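Local coordinates for aggregation suppressing protein (Salmonella enterica subsp. enterica serovar Typhimurium, PDB 4ZJ9), which acts as a small heat shock protein chaperone of the alpha-crystallin family that suppresses protein aggregation, probably by holding unfolding proteins during stress, at the interface of chains A and B. Numbering follows the deposited sequence. Chains: chain A/B, Aggregation suppressing protein.

The interface of chains A and B. Residues chain A 62, 64, 126-128; chain B 62, 64, 102, 127.
A:Pro64 and B:Pro64 meet at the two-fold axis of the alpha-crystallin-domain dimer, their rings crossing obliquely with the CB atoms 4.0 Å apart, and they illustrate how a two-fold axis brings some residues against their own copies and repeats every other contact with the chains exchanged. Each ring is also touched by the serine two places before it in the other chain. The hydroxyl OG of A:Ser62 lies 3.4 Å from CG of B:Pro64, a contact of oxygen with ring carbon, and symmetry repeats it from B:Ser62 to A:Pro64. With chi1 at -176°, OG points away from its own backbone N and towards the partner's ring. Beside that hydroxyl, A:Leu128 approaches B:Pro64 at about a right angle, its methyl CD2 4.0 Å from the ring's CB. The same CB lies 3.8 Å from the backbone carbonyl O of A:Gly127, and the carbonyl O of A:Gln126 stands 3.5 Å from CA of B:Pro64. Close by, the glycines approach backbone to backbone, CA of A:Gly127 standing 3.6 Å from CA of B:Gly127, with no side chain on either to hold the turns apart. A:Gln126 and A:Gly127 link strands 118-125 and 128-134; both have positive phi, in keeping with a tight turn that lies beside the axis. B:Ile102, from a loop of the partner, covers the end of strand 56-62, its CD1 methyl 4.1 Å from CB of A:Ser62.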
# COMPACT_ATOMS: atom_id res chain seq x y z
N SER A 62 1.48 0.40 -6.79
CA SER A 62 1.26 0.02 -5.37
C SER A 62 2.56 0.27 -4.59
O SER A 62 3.56 -0.39 -4.85
CB SER A 62 0.88 -1.45 -5.21
OG SER A 62 0.58 -1.73 -3.80
N PRO A 64 2.93 0.88 -0.79
CA PRO A 64 2.50 1.15 0.59
C PRO A 64 3.73 1.40 1.44
O PRO A 64 4.78 0.78 1.20
CB PRO A 64 1.77 -0.13 0.97
CG PRO A 64 2.34 -1.21 0.08
CD PRO A 64 2.59 -0.48 -1.21
N GLN A 126 -3.01 6.98 -0.25
CA GLN A 126 -3.38 5.61 0.14
C GLN A 126 -2.52 4.51 -0.27
O GLN A 126 -3.00 3.42 -0.53
CB GLN A 126 -4.82 5.39 -0.29
CG GLN A 126 -5.64 6.49 0.40
CD GLN A 126 -6.96 6.00 0.88
OE1 GLN A 126 -7.92 5.95 0.10
NE2 GLN A 126 -7.02 5.56 2.15
N GLY A 127 -1.22 4.75 -0.24
CA GLY A 127 -0.22 3.74 -0.59
C GLY A 127 -0.15 3.46 -2.08
O GLY A 127 0.44 2.47 -2.50
N LEU A 128 -0.71 4.37 -2.87
CA LEU A 128 -0.77 4.26 -4.29
C LEU A 128 -0.14 5.49 -4.95
O LEU A 128 -0.29 6.60 -4.45
CB LEU A 128 -2.22 4.08 -4.84
CG LEU A 128 -2.97 2.85 -4.32
CD1 LEU A 128 -4.40 2.87 -4.84
CD2 LEU A 128 -2.23 1.57 -4.61
N SER B 62 -0.46 -4.13 5.58
CA SER B 62 -0.30 -3.52 4.24
C SER B 62 -1.67 -3.51 3.54
O SER B 62 -2.20 -4.58 3.24
CB SER B 62 0.68 -4.27 3.36
OG SER B 62 0.87 -3.56 2.10
N PRO B 64 -2.84 -1.18 0.70
CA PRO B 64 -2.80 -0.03 -0.23
C PRO B 64 -4.12 0.04 -0.98
O PRO B 64 -4.72 -1.02 -1.28
CB PRO B 64 -1.64 -0.38 -1.13
CG PRO B 64 -1.49 -1.88 -1.08
CD PRO B 64 -1.86 -2.20 0.35
N ILE B 102 -2.77 -4.99 -9.74
CA ILE B 102 -3.09 -4.73 -8.33
C ILE B 102 -4.41 -5.42 -8.00
O ILE B 102 -5.47 -5.07 -8.54
CB ILE B 102 -3.26 -3.23 -8.07
CG1 ILE B 102 -1.94 -2.51 -8.22
CG2 ILE B 102 -3.72 -2.98 -6.64
CD1 ILE B 102 -2.03 -0.99 -8.06
N GLY B 127 -1.10 3.74 2.98
CA GLY B 127 -1.45 2.39 2.57
C GLY B 127 -1.16 1.34 3.63
O GLY B 127 -1.16 0.15 3.34